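Alpha/beta hydrolase fold protein (Sphaerobacter thermophilus, PDB 3R0V) probably acts as a hydrolase of unknown substrate and holds D-malate in a pocket in this crystal. Local coordinates at residues P120-V130 against M192-F202; R147-M155 against W175-L185. One frame throughout, in Å; residues are numbered along the deposited sequence. Where two conformers were deposited one is given.

Contact 1: P120-V130 against M192-F202; sequences PYAVDDSRPPV and MGDNTIPTARF
At the two roots of the helical cap of an alpha/beta hydrolase, the chain leaving strand 111-117 meets the chain returning from the cap, and Tyr121 is where they lock together. The ring takes the methyl of selenomethionine Met192 almost squarely over one face: CE stands 3.5 Å from the ring centroid of Tyr121, 7° off the normal, a CH-pi contact backed by the selenium higher above the same face. Bends at both chi2 and chi3 fold the Met192 chain back so that CE also lies 3.8 Å from Pro120 CG. Ile197 crosses Tyr121 at about a right angle, its CG1 3.6 Å from Tyr121 CB, while Phe202 turns an edge to the tyrosine ring in an offset edge-to-face pair with the planes at 79°. Because Pro120 lines the D-malate pocket and Met192 touches Ser96, this packing runs right up to the binding site.

The backbones are joined by one direct hydrogen bond, Ala122 N to Asn195 O at 2.8 Å, with Asn195 brought round by a type II' turn from Met192. Beside it, water 2 donates to Ala122 O and accepts from Ile197 N. Arg127, its chain extended, holds its guanidinium 20° from the plane of the Asn195 amide. Asn195 ND2 lies over one face of it, 3.4 Å from Arg127 NH2; both are donors and do not bond to each other. Water 1 ties the group together, accepting from Arg127 NH2 and donating to Pro120 O and Asn195 OD1. Arg127 NH1 also reaches Pro120 O directly, at 2.7 Å from above the carbonyl plane.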
loop_
_atom_site.group_PDB
_atom_site.type_symbol
_atom_site.label_atom_id
_atom_site.label_comp_id
_atom_site.label_asym_id
_atom_site.label_seq_id
_atom_site.Cartn_x
_atom_site.Cartn_y
_atom_site.Cartn_z
ATOM N N PRO A 120 -2.296 -4.894 5.841
ATOM C CA PRO A 120 -2.670 -4.784 7.261
ATOM C C PRO A 120 -4.085 -5.258 7.589
ATOM O O PRO A 120 -4.829 -4.564 8.292
ATOM C CB PRO A 120 -2.514 -3.282 7.552
ATOM C CG PRO A 120 -2.791 -2.621 6.205
ATOM C CD PRO A 120 -2.246 -3.579 5.168
ATOM N N TYR A 121 -4.470 -6.412 7.064
ATOM C CA TYR A 121 -5.718 -7.041 7.484
ATOM C C TYR A 121 -5.488 -7.659 8.857
ATOM O O TYR A 121 -4.357 -7.776 9.313
ATOM C CB TYR A 121 -6.180 -8.111 6.490
ATOM C CG TYR A 121 -6.605 -7.534 5.170
ATOM C CD1 TYR A 121 -7.882 -7.024 5.010
ATOM C CD2 TYR A 121 -5.723 -7.472 4.091
ATOM C CE1 TYR A 121 -8.284 -6.471 3.804
ATOM C CE2 TYR A 121 -6.118 -6.930 2.884
ATOM C CZ TYR A 121 -7.397 -6.428 2.752
ATOM O OH TYR A 121 -7.769 -5.872 1.545
ATOM N N ALA A 122 -6.573 -8.044 9.517
ATOM C CA ALA A 122 -6.500 -8.670 10.829
ATOM C C ALA A 122 -7.229 -9.999 10.784
ATOM O O ALA A 122 -8.345 -10.071 10.265
ATOM C CB ALA A 122 -7.141 -7.762 11.871
ATOM N N VAL A 123 -6.618 -11.051 11.326
ATOM C CA VAL A 123 -7.269 -12.356 11.355
ATOM C C VAL A 123 -7.366 -12.979 12.745
ATOM O O VAL A 123 -7.881 -14.081 12.884
ATOM C CB VAL A 123 -6.565 -13.361 10.432
ATOM C CG1 VAL A 123 -6.608 -12.858 8.995
ATOM C CG2 VAL A 123 -5.120 -13.595 10.894
ATOM N N ASP A 124 -6.865 -12.290 13.762
ATOM C CA ASP A 124 -6.867 -12.849 15.116
ATOM C C ASP A 124 -6.722 -11.752 16.169
ATOM O O ASP A 124 -6.454 -10.591 15.844
ATOM C CB ASP A 124 -5.749 -13.886 15.260
ATOM C CG ASP A 124 -4.367 -13.259 15.316
ATOM O OD1 ASP A 124 -3.844 -12.822 14.263
ATOM O OD2 ASP A 124 -3.773 -13.208 16.420
ATOM N N ASP A 125 -6.886 -12.131 17.433
ATOM C CA ASP A 125 -6.892 -11.167 18.526
ATOM C C ASP A 125 -5.516 -10.622 18.914
ATOM O O ASP A 125 -5.435 -9.722 19.749
ATOM C CB ASP A 125 -7.542 -11.773 19.776
ATOM C CG ASP A 125 -9.060 -11.873 19.683
ATOM O OD1 ASP A 125 -9.675 -11.437 18.691
ATOM O OD2 ASP A 125 -9.653 -12.377 20.663
ATOM N N SER A 126 -4.440 -11.129 18.317
ATOM C CA SER A 126 -3.108 -10.603 18.645
ATOM C C SER A 126 -2.920 -9.173 18.136
ATOM O O SER A 126 -1.993 -8.487 18.542
ATOM C CB SER A 126 -1.982 -11.508 18.135
ATOM O OG SER A 126 -1.864 -11.441 16.724
ATOM N N ARG A 127 -3.798 -8.730 17.241
ATOM C CA ARG A 127 -3.835 -7.320 16.866
ATOM C C ARG A 127 -4.675 -6.558 17.877
ATOM O O ARG A 127 -5.788 -6.972 18.191
ATOM C CB ARG A 127 -4.427 -7.130 15.475
ATOM C CG ARG A 127 -4.408 -5.676 15.049
ATOM C CD ARG A 127 -4.856 -5.504 13.633
ATOM N NE ARG A 127 -4.808 -4.108 13.221
ATOM C CZ ARG A 127 -4.975 -3.706 11.966
ATOM N NH1 ARG A 127 -5.186 -4.601 11.000
ATOM N NH2 ARG A 127 -4.929 -2.423 11.671
ATOM N N PRO A 128 -4.155 -5.434 18.386
ATOM C CA PRO A 128 -4.946 -4.611 19.310
ATOM C C PRO A 128 -6.263 -4.177 18.653
ATOM O O PRO A 128 -6.269 -3.906 17.466
ATOM C CB PRO A 128 -4.047 -3.390 19.544
ATOM C CG PRO A 128 -2.678 -3.831 19.172
ATOM C CD PRO A 128 -2.834 -4.853 18.095
ATOM N N PRO A 129 -7.371 -4.136 19.411
ATOM C CA PRO A 129 -8.616 -3.656 18.800
ATOM C C PRO A 129 -8.498 -2.202 18.351
ATOM O O PRO A 129 -7.879 -1.388 19.037
ATOM C CB PRO A 129 -9.647 -3.791 19.932
ATOM C CG PRO A 129 -8.849 -3.952 21.181
ATOM C CD PRO A 129 -7.558 -4.584 20.800
ATOM N N VAL A 130 -9.058 -1.894 17.191
ATOM C CA VAL A 130 -9.135 -0.521 16.715
ATOM C C VAL A 130 -10.290 0.128 17.464
ATOM O O VAL A 130 -11.345 -0.484 17.610
ATOM C CB VAL A 130 -9.419 -0.494 15.205
ATOM C CG1 VAL A 130 -9.659 0.927 14.723
ATOM C CG2 VAL A 130 -8.278 -1.154 14.426
HETATM N N MSE A 192 -9.289 -0.400 3.468
HETATM C CA MSE A 192 -9.116 -1.535 4.363
HETATM C C MSE A 192 -10.409 -2.038 5.008
HETATM O O MSE A 192 -10.417 -3.097 5.621
HETATM C CB MSE A 192 -8.057 -1.204 5.438
HETATM C CG MSE A 192 -6.662 -0.983 4.844
HETATM SE SE MSE A 192 -6.006 -2.515 3.828
HETATM C CE MSE A 192 -6.288 -3.834 5.217
ATOM N N GLY A 193 -11.492 -1.280 4.875
ATOM C CA GLY A 193 -12.763 -1.671 5.467
ATOM C C GLY A 193 -12.626 -1.717 6.975
ATOM O O GLY A 193 -12.195 -0.736 7.579
ATOM N N ASP A 194 -12.975 -2.847 7.588
ATOM C CA ASP A 194 -12.775 -3.022 9.031
ATOM C C ASP A 194 -11.604 -3.970 9.313
ATOM O O ASP A 194 -11.497 -4.565 10.399
ATOM C CB ASP A 194 -14.043 -3.556 9.696
ATOM C CG ASP A 194 -14.465 -4.910 9.147
ATOM O OD1 ASP A 194 -13.734 -5.478 8.296
ATOM O OD2 ASP A 194 -15.522 -5.412 9.580
ATOM N N ASN A 195 -10.742 -4.095 8.313
ATOM C CA ASN A 195 -9.549 -4.938 8.350
ATOM C C ASN A 195 -9.802 -6.423 8.207
ATOM O O ASN A 195 -8.868 -7.207 8.246
ATOM C CB ASN A 195 -8.701 -4.679 9.593
ATOM C CG ASN A 195 -8.256 -3.244 9.694
ATOM O OD1 ASN A 195 -7.958 -2.596 8.688
ATOM N ND2 ASN A 195 -8.225 -2.730 10.911
ATOM N N THR A 196 -11.053 -6.821 8.033
ATOM C CA THR A 196 -11.304 -8.222 7.762
ATOM C C THR A 196 -11.041 -8.550 6.287
ATOM O O THR A 196 -11.264 -7.720 5.390
ATOM C CB THR A 196 -12.710 -8.673 8.229
ATOM O OG1 THR A 196 -13.709 -7.980 7.487
ATOM C CG2 THR A 196 -12.899 -8.384 9.715
ATOM N N ILE A 197 -10.536 -9.750 6.038
ATOM C CA ILE A 197 -10.231 -10.149 4.668
ATOM C C ILE A 197 -11.494 -10.532 3.896
ATOM O O ILE A 197 -12.287 -11.337 4.372
ATOM C CB ILE A 197 -9.272 -11.349 4.640
ATOM C CG1 ILE A 197 -7.956 -10.996 5.335
ATOM C CG2 ILE A 197 -9.034 -11.798 3.189
ATOM C CD1 ILE A 197 -7.024 -12.159 5.476
ATOM N N PRO A 198 -11.685 -9.953 2.698
ATOM C CA PRO A 198 -12.780 -10.424 1.835
ATOM C C PRO A 198 -12.389 -11.739 1.166
ATOM O O PRO A 198 -12.018 -11.794 -0.007
ATOM C CB PRO A 198 -12.940 -9.295 0.807
ATOM C CG PRO A 198 -11.611 -8.627 0.758
ATOM C CD PRO A 198 -10.972 -8.798 2.123
ATOM N N THR A 199 -12.453 -12.802 1.955
ATOM C CA THR A 199 -11.959 -14.110 1.561
ATOM C C THR A 199 -12.518 -14.623 0.239
ATOM O O THR A 199 -11.759 -15.110 -0.607
ATOM C CB THR A 199 -12.257 -15.136 2.659
ATOM O OG1 THR A 199 -11.546 -14.765 3.841
ATOM C CG2 THR A 199 -11.846 -16.539 2.220
ATOM N N ALA A 200 -13.834 -14.515 0.067
ATOM C CA ALA A 200 -14.489 -14.981 -1.153
ATOM C C ALA A 200 -13.861 -14.331 -2.378
ATOM O O ALA A 200 -13.548 -15.011 -3.362
ATOM C CB ALA A 200 -15.973 -14.688 -1.103
ATOM N N ARG A 201 -13.661 -13.020 -2.313
ATOM C CA ARG A 201 -13.069 -12.294 -3.433
ATOM C C ARG A 201 -11.613 -12.651 -3.674
ATOM O O ARG A 201 -11.199 -12.878 -4.812
ATOM C CB ARG A 201 -13.173 -10.795 -3.212
ATOM C CG ARG A 201 -14.598 -10.304 -3.112
ATOM C CD ARG A 201 -14.623 -8.804 -3.253
ATOM N NE ARG A 201 -14.347 -8.413 -4.631
ATOM C CZ ARG A 201 -13.821 -7.245 -4.978
ATOM N NH1 ARG A 201 -13.503 -6.360 -4.044
ATOM N NH2 ARG A 201 -13.609 -6.960 -6.261
ATOM N N PHE A 202 -10.820 -12.700 -2.609
ATOM C CA PHE A 202 -9.402 -12.954 -2.784
ATOM C C PHE A 202 -9.129 -14.398 -3.206
ATOM O O PHE A 202 -8.161 -14.657 -3.918
ATOM C CB PHE A 202 -8.602 -12.556 -1.532
ATOM C CG PHE A 202 -8.589 -11.060 -1.248
ATOM C CD1 PHE A 202 -9.169 -10.146 -2.129
ATOM C CD2 PHE A 202 -7.961 -10.574 -0.105
ATOM C CE1 PHE A 202 -9.144 -8.778 -1.853
ATOM C CE2 PHE A 202 -7.922 -9.217 0.164
ATOM C CZ PHE A 202 -8.509 -8.321 -0.703
HETATM O O HOH W 1 -5.416 -1.646 8.874
HETATM O O HOH W 2 -10.073 -11.365 8.449
#

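Contact 2: R147-M155 against W175-L185; sequences RGDAVTYFM and WPGMEAVAHTL. With MLT (D-malate), chain F.
Arg147 reaches across from the first turn of helix 147-158 to the C-terminal end of helix 175-180, where Glu179 O accepts from both Arg147 NH1 and Ala182 N. In the conformer given, Arg147 NH1 stands 2.9 Å from Glu179 O, in the plane of both the carbonyl and the guanidinium. The same extended chain from CG to NE carries NH1 far enough to find His183 ND1 as well, a weak bond of 3.3 Å; the other ring nitrogen, His183 NE2, is tied to Gly59 O.

The two helices cross at 96° with their axes 8.8 Å apart, and the two segments bury 632 Å² between them. Trp175 is the knob: its six-membered ring enters among Gly148, Val151, Thr152 and Met155, with Val151 CG1 only 3.4 Å from Trp175 CH2. Trp175 NE1 makes a weak bond to Glu179 OE2 in its own helix, and that oxygen lies 3.3 Å from Gly148 CA, where a side chain would collide with it. An alanine in place of Trp175 would probably open a gap among Gly148, Val151, Thr152 and Met155 and leave Glu179 OE2 without its weak indole donor.

Further along, Leu185 CD2 sits over one face of Phe154, 3.8 Å from the ring centroid, while Phe154 CZ approaches C2 of D-malate at 3.4 Å. Around this pair of cap helices, helix 163-170 packs on Met155, Trp175 and Met178, helix 134-143 covers Ala150 and Phe154, and Leu33, in a loop after strand 25-29, touches Val151 and Leu185.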
loop_
_atom_site.group_PDB
_atom_site.type_symbol
_atom_site.label_atom_id
_atom_site.label_comp_id
_atom_site.label_asym_id
_atom_site.label_seq_id
_atom_site.Cartn_x
_atom_site.Cartn_y
_atom_site.Cartn_z
ATOM N N ARG A 147 -2.836 17.713 12.041
ATOM C CA ARG A 147 -2.383 16.701 11.087
ATOM C C ARG A 147 -1.384 15.738 11.692
ATOM O O ARG A 147 -1.438 14.520 11.459
ATOM C CB ARG A 147 -1.767 17.373 9.861
ATOM C CG ARG A 147 -2.807 17.974 8.970
ATOM C CD ARG A 147 -2.223 18.765 7.826
ATOM N NE ARG A 147 -3.305 19.100 6.916
ATOM C CZ ARG A 147 -3.582 18.424 5.807
ATOM N NH1 ARG A 147 -2.834 17.388 5.442
ATOM N NH2 ARG A 147 -4.609 18.796 5.057
ATOM N N GLY A 148 -0.460 16.280 12.478
ATOM C CA GLY A 148 0.493 15.453 13.185
ATOM C C GLY A 148 -0.215 14.503 14.139
ATOM O O GLY A 148 0.098 13.309 14.187
ATOM N N ASP A 149 -1.193 15.024 14.878
ATOM C CA ASP A 149 -1.921 14.183 15.818
ATOM C C ASP A 149 -2.739 13.121 15.081
ATOM O O ASP A 149 -2.903 12.015 15.592
ATOM C CB ASP A 149 -2.818 15.022 16.729
ATOM C CG ASP A 149 -2.027 15.903 17.682
ATOM O OD1 ASP A 149 -0.794 15.753 17.766
ATOM O OD2 ASP A 149 -2.658 16.741 18.365
ATOM N N ALA A 150 -3.240 13.449 13.890
ATOM C CA ALA A 150 -3.938 12.457 13.065
ATOM C C ALA A 150 -3.008 11.318 12.651
ATOM O O ALA A 150 -3.379 10.151 12.717
ATOM C CB ALA A 150 -4.559 13.114 11.835
ATOM N N VAL A 151 -1.787 11.653 12.249
ATOM C CA VAL A 151 -0.808 10.621 11.917
ATOM C C VAL A 151 -0.482 9.765 13.141
ATOM O O VAL A 151 -0.447 8.543 13.046
ATOM C CB VAL A 151 0.491 11.231 11.355
ATOM C CG1 VAL A 151 1.520 10.129 11.090
ATOM C CG2 VAL A 151 0.196 12.006 10.070
ATOM N N THR A 152 -0.242 10.406 14.284
ATOM C CA THR A 152 0.046 9.680 15.512
ATOM C C THR A 152 -1.094 8.728 15.879
ATOM O O THR A 152 -0.860 7.589 16.282
ATOM C CB THR A 152 0.280 10.669 16.653
ATOM O OG1 THR A 152 1.416 11.475 16.327
ATOM C CG2 THR A 152 0.550 9.928 17.960
ATOM N N TYR A 153 -2.323 9.200 15.707
ATOM C CA TYR A 153 -3.507 8.416 16.020
ATOM C C TYR A 153 -3.617 7.224 15.075
ATOM O O TYR A 153 -3.845 6.100 15.511
ATOM C CB TYR A 153 -4.760 9.296 15.964
ATOM C CG TYR A 153 -6.034 8.598 16.373
ATOM C CD1 TYR A 153 -6.265 8.240 17.694
ATOM C CD2 TYR A 153 -7.019 8.326 15.433
ATOM C CE1 TYR A 153 -7.447 7.610 18.070
ATOM C CE2 TYR A 153 -8.203 7.706 15.796
ATOM C CZ TYR A 153 -8.403 7.343 17.108
ATOM O OH TYR A 153 -9.573 6.725 17.480
ATOM N N PHE A 154 -3.457 7.475 13.778
ATOM C CA PHE A 154 -3.440 6.377 12.812
ATOM C C PHE A 154 -2.394 5.320 13.194
ATOM O O PHE A 154 -2.684 4.121 13.235
ATOM C CB PHE A 154 -3.140 6.901 11.404
ATOM C CG PHE A 154 -2.643 5.835 10.458
ATOM C CD1 PHE A 154 -3.503 4.875 9.955
ATOM C CD2 PHE A 154 -1.310 5.783 10.099
ATOM C CE1 PHE A 154 -3.034 3.895 9.094
ATOM C CE2 PHE A 154 -0.841 4.799 9.246
ATOM C CZ PHE A 154 -1.700 3.866 8.750
HETATM N N MSE A 155 -1.176 5.754 13.493
HETATM C CA MSE A 155 -0.124 4.793 13.775
HETATM C C MSE A 155 -0.345 4.007 15.049
HETATM O O MSE A 155 -0.139 2.801 15.066
HETATM C CB MSE A 155 1.227 5.476 13.801
HETATM C CG MSE A 155 1.563 6.019 12.453
HETATM SE SE MSE A 155 3.373 6.616 12.351
HETATM C CE MSE A 155 3.366 7.042 10.444
ATOM N N TRP A 175 8.410 12.943 8.586
ATOM C CA TRP A 175 7.182 13.344 9.263
ATOM C C TRP A 175 6.407 14.477 8.572
ATOM O O TRP A 175 5.198 14.358 8.393
ATOM C CB TRP A 175 7.445 13.653 10.738
ATOM C CG TRP A 175 6.192 13.778 11.563
ATOM C CD1 TRP A 175 5.559 14.931 11.919
ATOM C CD2 TRP A 175 5.436 12.707 12.140
ATOM N NE1 TRP A 175 4.461 14.648 12.694
ATOM C CE2 TRP A 175 4.359 13.289 12.842
ATOM C CE3 TRP A 175 5.572 11.314 12.147
ATOM C CZ2 TRP A 175 3.414 12.529 13.535
ATOM C CZ3 TRP A 175 4.624 10.553 12.842
ATOM C CH2 TRP A 175 3.568 11.174 13.538
ATOM N N PRO A 176 7.083 15.575 8.177
ATOM C CA PRO A 176 6.307 16.630 7.507
ATOM C C PRO A 176 5.580 16.147 6.243
ATOM O O PRO A 176 4.448 16.582 6.001
ATOM C CB PRO A 176 7.367 17.679 7.154
ATOM C CG PRO A 176 8.458 17.463 8.153
ATOM C CD PRO A 176 8.483 15.978 8.412
ATOM N N GLY A 177 6.199 15.252 5.476
ATOM C CA GLY A 177 5.559 14.708 4.289
ATOM C C GLY A 177 4.301 13.931 4.632
ATOM O O GLY A 177 3.315 13.968 3.900
HETATM N N MSE A 178 4.332 13.220 5.755
HETATM C CA MSE A 178 3.172 12.467 6.199
HETATM C C MSE A 178 2.060 13.408 6.642
HETATM O O MSE A 178 0.888 13.226 6.286
HETATM C CB MSE A 178 3.557 11.534 7.345
HETATM C CG MSE A 178 4.481 10.415 6.932
HETATM SE SE MSE A 178 4.996 9.339 8.485
HETATM C CE MSE A 178 5.425 7.700 7.540
ATOM N N GLU A 179 2.421 14.426 7.413
ATOM C CA GLU A 179 1.435 15.419 7.813
ATOM C C GLU A 179 0.770 16.049 6.595
ATOM O O GLU A 179 -0.445 16.277 6.588
ATOM C CB GLU A 179 2.075 16.517 8.666
ATOM C CG GLU A 179 2.479 16.076 10.055
ATOM C CD GLU A 179 3.212 17.163 10.826
ATOM O OE1 GLU A 179 4.014 17.896 10.212
ATOM O OE2 GLU A 179 2.997 17.275 12.050
ATOM N N ALA A 180 1.564 16.333 5.567
ATOM C CA ALA A 180 1.030 16.987 4.374
ATOM C C ALA A 180 -0.086 16.191 3.702
ATOM O O ALA A 180 -0.989 16.769 3.090
ATOM C CB ALA A 180 2.149 17.285 3.377
ATOM N N VAL A 181 -0.034 14.866 3.808
ATOM C CA VAL A 181 -1.057 14.032 3.179
ATOM C C VAL A 181 -1.962 13.341 4.200
ATOM O O VAL A 181 -2.673 12.398 3.858
ATOM C CB VAL A 181 -0.455 12.991 2.196
ATOM C CG1 VAL A 181 0.215 13.704 1.021
ATOM C CG2 VAL A 181 0.526 12.085 2.896
ATOM N N ALA A 182 -1.982 13.841 5.434
ATOM C CA ALA A 182 -2.823 13.238 6.468
ATOM C C ALA A 182 -4.313 13.243 6.123
ATOM O O ALA A 182 -5.071 12.390 6.598
ATOM C CB ALA A 182 -2.573 13.910 7.811
ATOM N N HIS A 183 -4.750 14.197 5.301
ATOM C CA HIS A 183 -6.161 14.240 4.912
ATOM C C HIS A 183 -6.587 12.975 4.136
ATOM O O HIS A 183 -7.782 12.734 3.966
ATOM C CB HIS A 183 -6.450 15.481 4.059
ATOM C CG HIS A 183 -5.618 15.549 2.825
ATOM N ND1 HIS A 183 -4.293 15.925 2.850
ATOM C CD2 HIS A 183 -5.912 15.279 1.531
ATOM C CE1 HIS A 183 -3.802 15.877 1.622
ATOM N NE2 HIS A 183 -4.764 15.482 0.805
ATOM N N THR A 184 -5.620 12.186 3.642
ATOM C CA THR A 184 -5.956 10.938 2.936
ATOM C C THR A 184 -6.071 9.709 3.846
ATOM O O THR A 184 -6.389 8.619 3.381
ATOM C CB THR A 184 -4.969 10.621 1.780
ATOM O OG1 THR A 184 -3.660 10.354 2.292
ATOM C CG2 THR A 184 -4.903 11.780 0.782
ATOM N N LEU A 185 -5.812 9.872 5.139
ATOM C CA LEU A 185 -5.939 8.735 6.042
ATOM C C LEU A 185 -7.330 8.079 6.004
ATOM O O LEU A 185 -7.428 6.852 6.074
ATOM C CB LEU A 185 -5.539 9.111 7.473
ATOM C CG LEU A 185 -4.034 9.275 7.707
ATOM C CD1 LEU A 185 -3.745 10.025 9.013
ATOM C CD2 LEU A 185 -3.301 7.935 7.666
HETATM C C1 MLT F . -0.472 1.128 6.107
HETATM O O1 MLT F . -0.428 1.466 4.879
HETATM O O2 MLT F . -1.248 0.265 6.517
HETATM C C2 MLT F . 0.482 1.809 7.049
HETATM O O3 MLT F . 1.461 2.520 6.318
HETATM C C3 MLT F . 1.135 0.797 7.981
HETATM C C4 MLT F . 2.347 1.407 8.650
HETATM O O4 MLT F . 2.807 2.512 8.285
HETATM O O5 MLT F . 2.912 0.809 9.588
#

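How the contacts relate
Contact 2 is nested along the chain inside the loop closed by contact 1: residues 120-130 come first, then 147-155 and 175-185, and 192-202 last. The 61 residues between the segments of contact 1 are mostly helix and hold no strand; it lies where this insertion leaves and rejoins the central sheet, between strands 111-117 and 209-213, while contact 2 joins two helices within it. Helix 185-192 links them directly, starting at Leu185 and ending at Met192. The centres of contacts 1 and 2 are about 22 Å apart and their nearest atoms about 6 Å. Both reach the D-malate pocket, contact 1 through Pro120 and contact 2 through Phe154 and Met155, so each supplies part of its wall.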